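Local coordinates for Lin0012 protein (Listeria innocua, PDB 3K17) that probably phosphorylates phosphomevalonate with ATP, the second step from mevalonate to isopentenyl diphosphate, as a member of the GHMP kinase family, at residues Ala126-Asn129 / Ala130-Lys134; His234-Lys237 / Gln238-Lys242; Gln257-Gln260 / Ala261-Lys265. All coordinates share one frame; numbering follows the deposited sequence.

Contact 1: residues Ala126-Asn129 / Ala130-Lys134; sequences AVIN and ALMTK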
loop_
_atom_site.group_PDB
_atom_site.type_symbol
_atom_site.label_atom_id
_atom_site.label_comp_id
_atom_site.label_asym_id
_atom_site.label_seq_id
_atom_site.Cartn_x
_atom_site.Cartn_y
_atom_site.Cartn_z
ATOM N N ALA A 126 3.797 1.610 -36.236
ATOM C CA ALA A 126 4.576 2.788 -36.592
ATOM C C ALA A 126 5.914 2.781 -35.845
ATOM O O ALA A 126 6.966 3.078 -36.426
ATOM C CB ALA A 126 3.789 4.071 -36.270
ATOM N N VAL A 127 5.876 2.439 -34.559
ATOM C CA VAL A 127 7.094 2.388 -33.767
ATOM C C VAL A 127 8.044 1.307 -34.304
ATOM O O VAL A 127 9.237 1.562 -34.511
ATOM C CB VAL A 127 6.775 2.102 -32.273
ATOM C CG1 VAL A 127 8.060 1.762 -31.504
ATOM C CG2 VAL A 127 6.088 3.331 -31.650
ATOM N N ILE A 128 7.518 0.108 -34.539
ATOM C CA ILE A 128 8.362 -0.980 -35.030
ATOM C C ILE A 128 8.982 -0.606 -36.376
ATOM O O ILE A 128 10.188 -0.763 -36.575
ATOM C CB ILE A 128 7.563 -2.301 -35.167
ATOM C CG1 ILE A 128 7.061 -2.757 -33.783
ATOM C CG2 ILE A 128 8.437 -3.389 -35.831
ATOM C CD1 ILE A 128 8.153 -2.969 -32.746
ATOM N N ASN A 129 8.165 -0.105 -37.297
ATOM C CA ASN A 129 8.682 0.284 -38.603
ATOM C C ASN A 129 9.705 1.394 -38.519
ATOM O O ASN A 129 10.730 1.345 -39.203
ATOM C CB ASN A 129 7.562 0.707 -39.543
ATOM C CG ASN A 129 7.047 -0.445 -40.369
ATOM O OD1 ASN A 129 7.775 -1.394 -40.631
ATOM N ND2 ASN A 129 5.799 -0.363 -40.800
ATOM N N ALA A 130 9.435 2.394 -37.687
ATOM C CA ALA A 130 10.364 3.508 -37.536
ATOM C C ALA A 130 11.723 3.079 -36.979
ATOM O O ALA A 130 12.756 3.521 -37.465
ATOM C CB ALA A 130 9.755 4.586 -36.641
ATOM N N LEU A 131 11.733 2.222 -35.963
ATOM C CA LEU A 131 12.998 1.795 -35.369
ATOM C C LEU A 131 13.749 0.792 -36.235
ATOM O O LEU A 131 14.982 0.777 -36.239
ATOM C CB LEU A 131 12.778 1.215 -33.962
ATOM C CG LEU A 131 12.358 2.247 -32.895
ATOM C CD1 LEU A 131 12.008 1.561 -31.588
ATOM C CD2 LEU A 131 13.483 3.243 -32.687
HETATM N N MSE A 132 13.022 -0.057 -36.955
HETATM C CA MSE A 132 13.684 -1.018 -37.820
HETATM C C MSE A 132 14.277 -0.295 -39.028
HETATM O O MSE A 132 15.408 -0.573 -39.427
HETATM C CB MSE A 132 12.718 -2.109 -38.281
HETATM C CG MSE A 132 12.271 -3.066 -37.176
HETATM SE SE MSE A 132 13.709 -3.893 -36.171
HETATM C CE MSE A 132 13.797 -2.638 -34.678
ATOM N N THR A 133 13.529 0.642 -39.601
ATOM C CA THR A 133 14.026 1.382 -40.757
ATOM C C THR A 133 15.296 2.136 -40.355
ATOM O O THR A 133 16.259 2.217 -41.119
ATOM C CB THR A 133 12.986 2.403 -41.279
ATOM O OG1 THR A 133 11.809 1.715 -41.718
ATOM C CG2 THR A 133 13.554 3.194 -42.459
ATOM N N LYS A 134 15.293 2.660 -39.136
ATOM C CA LYS A 134 16.413 3.421 -38.601
ATOM C C LYS A 134 17.626 2.597 -38.161
ATOM O O LYS A 134 18.764 3.012 -38.376
ATOM C CB LYS A 134 15.928 4.261 -37.412
ATOM C CG LYS A 134 17.017 5.010 -36.662
ATOM C CD LYS A 134 17.633 6.116 -37.510
ATOM C CE LYS A 134 18.654 6.912 -36.705
ATOM N NZ LYS A 134 19.279 7.998 -37.512
#

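Contact 2: residues His234-Lys237 / Gln238-Lys242; sequences HAFK and QEDSK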
loop_
_atom_site.group_PDB
_atom_site.type_symbol
_atom_site.label_atom_id
_atom_site.label_comp_id
_atom_site.label_asym_id
_atom_site.label_seq_id
_atom_site.Cartn_x
_atom_site.Cartn_y
_atom_site.Cartn_z
ATOM N N HIS A 234 -16.311 -13.814 -24.528
ATOM C CA HIS A 234 -15.455 -14.868 -24.003
ATOM C C HIS A 234 -16.222 -15.673 -22.958
ATOM O O HIS A 234 -16.110 -16.898 -22.897
ATOM C CB HIS A 234 -14.201 -14.281 -23.365
ATOM C CG HIS A 234 -13.256 -15.319 -22.843
ATOM N ND1 HIS A 234 -12.522 -16.139 -23.672
ATOM C CD2 HIS A 234 -12.955 -15.696 -21.578
ATOM C CE1 HIS A 234 -11.808 -16.976 -22.940
ATOM N NE2 HIS A 234 -12.053 -16.729 -21.666
ATOM N N ALA A 235 -17.000 -14.977 -22.137
ATOM C CA ALA A 235 -17.789 -15.634 -21.106
ATOM C C ALA A 235 -18.874 -16.471 -21.769
ATOM O O ALA A 235 -19.173 -17.579 -21.324
ATOM C CB ALA A 235 -18.413 -14.604 -20.180
ATOM N N PHE A 236 -19.464 -15.932 -22.832
ATOM C CA PHE A 236 -20.501 -16.645 -23.561
ATOM C C PHE A 236 -19.928 -17.971 -24.047
ATOM O O PHE A 236 -20.596 -19.002 -24.018
ATOM C CB PHE A 236 -20.971 -15.825 -24.762
ATOM C CG PHE A 236 -21.903 -16.573 -25.671
ATOM C CD1 PHE A 236 -23.173 -16.938 -25.237
ATOM C CD2 PHE A 236 -21.498 -16.939 -26.949
ATOM C CE1 PHE A 236 -24.031 -17.661 -26.062
ATOM C CE2 PHE A 236 -22.349 -17.664 -27.785
ATOM C CZ PHE A 236 -23.617 -18.025 -27.340
ATOM N N LYS A 237 -18.681 -17.926 -24.501
ATOM C CA LYS A 237 -17.990 -19.110 -24.988
ATOM C C LYS A 237 -17.961 -20.206 -23.916
ATOM O O LYS A 237 -18.047 -21.393 -24.227
ATOM C CB LYS A 237 -16.563 -18.734 -25.393
ATOM C CG LYS A 237 -15.697 -19.896 -25.837
ATOM C CD LYS A 237 -14.301 -19.421 -26.217
ATOM C CE LYS A 237 -13.405 -20.590 -26.590
ATOM N NZ LYS A 237 -12.031 -20.145 -26.961
ATOM N N GLN A 238 -17.849 -19.797 -22.657
ATOM C CA GLN A 238 -17.800 -20.734 -21.536
ATOM C C GLN A 238 -19.207 -21.110 -21.074
ATOM O O GLN A 238 -19.446 -22.220 -20.608
ATOM C CB GLN A 238 -17.045 -20.106 -20.366
ATOM C CG GLN A 238 -15.788 -19.348 -20.764
ATOM C CD GLN A 238 -14.693 -20.248 -21.304
ATOM O OE1 GLN A 238 -13.664 -19.769 -21.781
ATOM N NE2 GLN A 238 -14.905 -21.557 -21.223
ATOM N N GLU A 239 -20.130 -20.164 -21.211
ATOM C CA GLU A 239 -21.521 -20.339 -20.809
ATOM C C GLU A 239 -22.359 -21.076 -21.858
ATOM O O GLU A 239 -23.473 -21.510 -21.573
ATOM C CB GLU A 239 -22.132 -18.957 -20.525
ATOM C CG GLU A 239 -23.654 -18.897 -20.431
ATOM C CD GLU A 239 -24.201 -19.501 -19.152
ATOM O OE1 GLU A 239 -24.036 -20.724 -18.942
ATOM O OE2 GLU A 239 -24.801 -18.748 -18.353
ATOM N N ASP A 240 -21.820 -21.225 -23.064
ATOM C CA ASP A 240 -22.548 -21.893 -24.141
ATOM C C ASP A 240 -21.590 -22.270 -25.272
ATOM O O ASP A 240 -21.549 -21.609 -26.307
ATOM C CB ASP A 240 -23.631 -20.956 -24.682
ATOM C CG ASP A 240 -24.662 -21.678 -25.526
ATOM O OD1 ASP A 240 -24.275 -22.533 -26.348
ATOM O OD2 ASP A 240 -25.866 -21.377 -25.373
ATOM N N SER A 241 -20.828 -23.339 -25.073
ATOM C CA SER A 241 -19.862 -23.783 -26.069
ATOM C C SER A 241 -20.505 -24.284 -27.358
ATOM O O SER A 241 -19.912 -24.188 -28.432
ATOM C CB SER A 241 -18.982 -24.890 -25.488
ATOM O OG SER A 241 -19.751 -26.044 -25.205
ATOM N N LYS A 242 -21.716 -24.821 -27.250
ATOM C CA LYS A 242 -22.409 -25.341 -28.421
ATOM C C LYS A 242 -22.770 -24.229 -29.397
ATOM O O LYS A 242 -22.495 -24.329 -30.591
ATOM C CB LYS A 242 -23.676 -26.092 -28.005
ATOM C CG LYS A 242 -24.413 -26.733 -29.174
ATOM C CD LYS A 242 -25.628 -27.525 -28.714
ATOM C CE LYS A 242 -26.349 -28.155 -29.897
ATOM N NZ LYS A 242 -27.551 -28.934 -29.481
#

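Contact 3: residues Gln257-Gln260 / Ala261-Lys265; sequences QIIQ and AFHTK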
loop_
_atom_site.group_PDB
_atom_site.type_symbol
_atom_site.label_atom_id
_atom_site.label_comp_id
_atom_site.label_asym_id
_atom_site.label_seq_id
_atom_site.Cartn_x
_atom_site.Cartn_y
_atom_site.Cartn_z
ATOM N N GLN A 257 -15.869 -19.020 -48.467
ATOM C CA GLN A 257 -16.626 -18.441 -49.576
ATOM C C GLN A 257 -16.121 -17.059 -49.972
ATOM O O GLN A 257 -15.828 -16.794 -51.144
ATOM C CB GLN A 257 -18.102 -18.325 -49.198
ATOM C CG GLN A 257 -18.876 -19.632 -49.201
ATOM C CD GLN A 257 -20.248 -19.483 -48.563
ATOM O OE1 GLN A 257 -20.969 -18.517 -48.829
ATOM N NE2 GLN A 257 -20.617 -20.440 -47.721
ATOM N N ILE A 258 -16.017 -16.173 -48.990
ATOM C CA ILE A 258 -15.572 -14.820 -49.264
ATOM C C ILE A 258 -14.158 -14.808 -49.850
ATOM O O ILE A 258 -13.854 -14.000 -50.726
ATOM C CB ILE A 258 -15.669 -13.937 -47.980
ATOM C CG1 ILE A 258 -15.581 -12.458 -48.359
ATOM C CG2 ILE A 258 -14.563 -14.302 -46.996
ATOM C CD1 ILE A 258 -16.030 -11.515 -47.251
ATOM N N ILE A 259 -13.292 -15.706 -49.384
ATOM C CA ILE A 259 -11.937 -15.761 -49.934
ATOM C C ILE A 259 -12.035 -16.170 -51.410
ATOM O O ILE A 259 -11.305 -15.659 -52.260
ATOM C CB ILE A 259 -11.042 -16.767 -49.161
ATOM C CG1 ILE A 259 -10.665 -16.173 -47.796
ATOM C CG2 ILE A 259 -9.769 -17.067 -49.959
ATOM C CD1 ILE A 259 -9.794 -17.067 -46.954
ATOM N N GLN A 260 -12.947 -17.091 -51.701
ATOM C CA GLN A 260 -13.170 -17.541 -53.074
ATOM C C GLN A 260 -13.626 -16.324 -53.880
ATOM O O GLN A 260 -13.114 -16.052 -54.966
ATOM C CB GLN A 260 -14.262 -18.609 -53.097
ATOM C CG GLN A 260 -14.605 -19.153 -54.484
ATOM C CD GLN A 260 -15.777 -20.111 -54.433
ATOM O OE1 GLN A 260 -15.819 -21.008 -53.592
ATOM N NE2 GLN A 260 -16.735 -19.930 -55.337
ATOM N N ALA A 261 -14.587 -15.589 -53.328
ATOM C CA ALA A 261 -15.122 -14.398 -53.983
ATOM C C ALA A 261 -14.019 -13.412 -54.344
ATOM O O ALA A 261 -14.048 -12.799 -55.414
ATOM C CB ALA A 261 -16.152 -13.722 -53.080
ATOM N N PHE A 262 -13.049 -13.251 -53.446
ATOM C CA PHE A 262 -11.931 -12.344 -53.683
ATOM C C PHE A 262 -11.047 -12.887 -54.800
ATOM O O PHE A 262 -10.740 -12.190 -55.765
ATOM C CB PHE A 262 -11.104 -12.183 -52.399
ATOM C CG PHE A 262 -11.432 -10.943 -51.607
ATOM C CD1 PHE A 262 -10.669 -9.785 -51.756
ATOM C CD2 PHE A 262 -12.494 -10.935 -50.705
ATOM C CE1 PHE A 262 -10.959 -8.639 -51.015
ATOM C CE2 PHE A 262 -12.796 -9.791 -49.958
ATOM C CZ PHE A 262 -12.025 -8.643 -50.114
ATOM N N HIS A 263 -10.636 -14.141 -54.657
ATOM C CA HIS A 263 -9.783 -14.786 -55.651
ATOM C C HIS A 263 -10.401 -14.761 -57.045
ATOM O O HIS A 263 -9.716 -14.481 -58.030
ATOM C CB HIS A 263 -9.518 -16.241 -55.246
ATOM C CG HIS A 263 -8.545 -16.390 -54.117
ATOM N ND1 HIS A 263 -8.411 -17.562 -53.402
ATOM C CD2 HIS A 263 -7.630 -15.532 -53.607
ATOM C CE1 HIS A 263 -7.455 -17.418 -52.501
ATOM N NE2 HIS A 263 -6.965 -16.195 -52.606
ATOM N N THR A 264 -11.700 -15.034 -57.125
ATOM C CA THR A 264 -12.373 -15.073 -58.420
ATOM C C THR A 264 -13.141 -13.814 -58.800
ATOM O O THR A 264 -13.770 -13.765 -59.856
ATOM C CB THR A 264 -13.329 -16.278 -58.496
ATOM O OG1 THR A 264 -14.369 -16.143 -57.519
ATOM C CG2 THR A 264 -12.566 -17.561 -58.228
ATOM N N LYS A 265 -13.078 -12.793 -57.952
ATOM C CA LYS A 265 -13.778 -11.541 -58.220
ATOM C C LYS A 265 -15.260 -11.801 -58.437
ATOM O O LYS A 265 -15.880 -11.215 -59.315
ATOM C CB LYS A 265 -13.191 -10.857 -59.455
ATOM C CG LYS A 265 -11.691 -10.642 -59.379
ATOM C CD LYS A 265 -11.174 -9.870 -60.581
ATOM C CE LYS A 265 -9.650 -9.779 -60.571
ATOM N NZ LYS A 265 -9.112 -9.141 -59.330
HETATM O O HOH W 1 -16.656 -18.101 -57.309
#

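Contact 1: residues Ala126-Asn129 / Ala130-Lys134
T133 reaches back to N129 twice inside one buried alpha-helix, 119-135 of the GHMP kinase N-terminal region, where successive carbonyls take the N-H four residues on. A126 O takes the N-H of A130, V127 O that of L131 at 3.0 Å from the L131 N, and I128 O that of M132, a selenomethionine, so each turn closes in the regular i to i+4 way. N129 O does double duty. It accepts from T133 N at 2.9 Å and also from T133 OG1, and the two donors arrive from opposite faces of the carbonyl plane. The threonine hydroxyl gives its proton to this oxygen, so the hydroxyl is satisfied within the helix itself. The N129 side chain looks elsewhere: its OD1 is hydrogen-bonded to K144 on helix 141-156. K134 NZ forms a salt bridge with D45.

On the outside of the helix the apolar side chains run in pairs. V127 and L131 lie side by side and point the same way, CG1 of V127 against CD1 of L131 at 4.0 Å; V127 touches A81 and I82, and L131 touches A85, all on helix 76-91. I128 and M132 do likewise, the I128 CG2 branch resting 4.1 Å from M132 CG, with K144 touching both. A126 and A130, small and on another side, sit against strands 7-18 and 37-45, so the helix is enclosed by sheet and by two other helices. The T133 hydroxyl owes its bond to its first torsion: with chi1 at -62°, OG1 stands beside its own backbone N, anti to the carbonyl carbon, and ends 2.8 Å from N129 O.

Contact 2: residues His234-Lys237 / Gln238-Lys242
F236 and D240 meet at the C-terminal end of helix 226-239, where the chain turns at D240 and starts again as helix 241-264. The backbone bonds show the loosening. E239 N to A235 O is sound at 2.8 Å, but Q238 N splits weakly between H234 O and A235 O, and D240 N to F236 O is weak and bent as well.

The side chains of the turn meet by van der Waals contact. The F236 ring lies alongside D240, its CE1 3.6 Å from D240 CB, with the ring and carboxylate planes 34° apart. A chi1 of 172° carries the ring along the carbonyl side of its own backbone and so forward to D240. H234 and Q238 cross obliquely: Q238 OE1 comes within 3.4 Å of H234 NE2, but the angle is too poor for a hydrogen bond, and the imidazole and amide planes stand 71° apart.

The charged ends have partners beyond the turn. D240 is the N-cap of the next helix, its OD1 accepting from N243 N, while K237, fully extended, forms a salt bridge with E25. K228 of the second subunit donates to Q238 O, and S231 of that subunit packs on H234, A235 and Q238. F236 meanwhile packs on L284, K287 and A288 of helix 267-288 and on N243 and Y244 of helix 241-264.

Contact 3: residues Gln257-Gln260 / Ala261-Lys265
I259 and H263 make a local, one-turn contact in the last turns of helix 241-264, which ends in a Schellman motif, with a positive phi at K265, in the GHMP kinase C-terminal region. The I259 CG2 methyl lies over a face of the H263 imidazole, 3.9 Å from the ring centroid and 29° off the normal, a CH-pi contact. I259 O also lies over a face of this ring, toward its rim, while accepting a nearly straight hydrogen bond (175°) from H263 N. H263 NE2 is hydrogen-bonded to E206 OE2.

Another side of the helix is apolar. I258 and F262 point the same way, I258 CG1 touching F262 CD2 at 4.2 Å, and I258 O sits in plane at the edge of the phenyl ring. I31 of strand 29-35 touches both residues and I259, while I258 also meets L270 of helix 267-288.

Along the end of the helix the Q260 carbonyl is gripped twice. T264 N approaches nearly along its C=O axis at 2.8 Å, whereas T264 OG1 comes from above the carbonyl plane. At a chi1 of 63° that hydroxyl stands between its own backbone N and carbonyl carbon, which turns it back to the helix. A water then ties the two side chains: it accepts from Q260 NE2 at 2.7 Å and donates to T264 OG1 at 3.0 Å.

Contact 1 is the buried one, closed in by sheet and helices; contact 2 lies on the surface beside a second subunit, and contact 3 is partly buried. Contacts 2 and 3 share helix 241-264, one at its start and the other at its end, with centres about 31 Å apart, and both pack on helix 267-288. Contact 1 lies on a separate helix, on the opposite side of the chain's centre from contact 2. Contacts 1 and 3 each have a threonine hydroxyl doubling a backbone bond; at contact 3, more exposed than contact 1, a water joins in. Contact 2 instead has weakened backbone bonds and a capping aspartate.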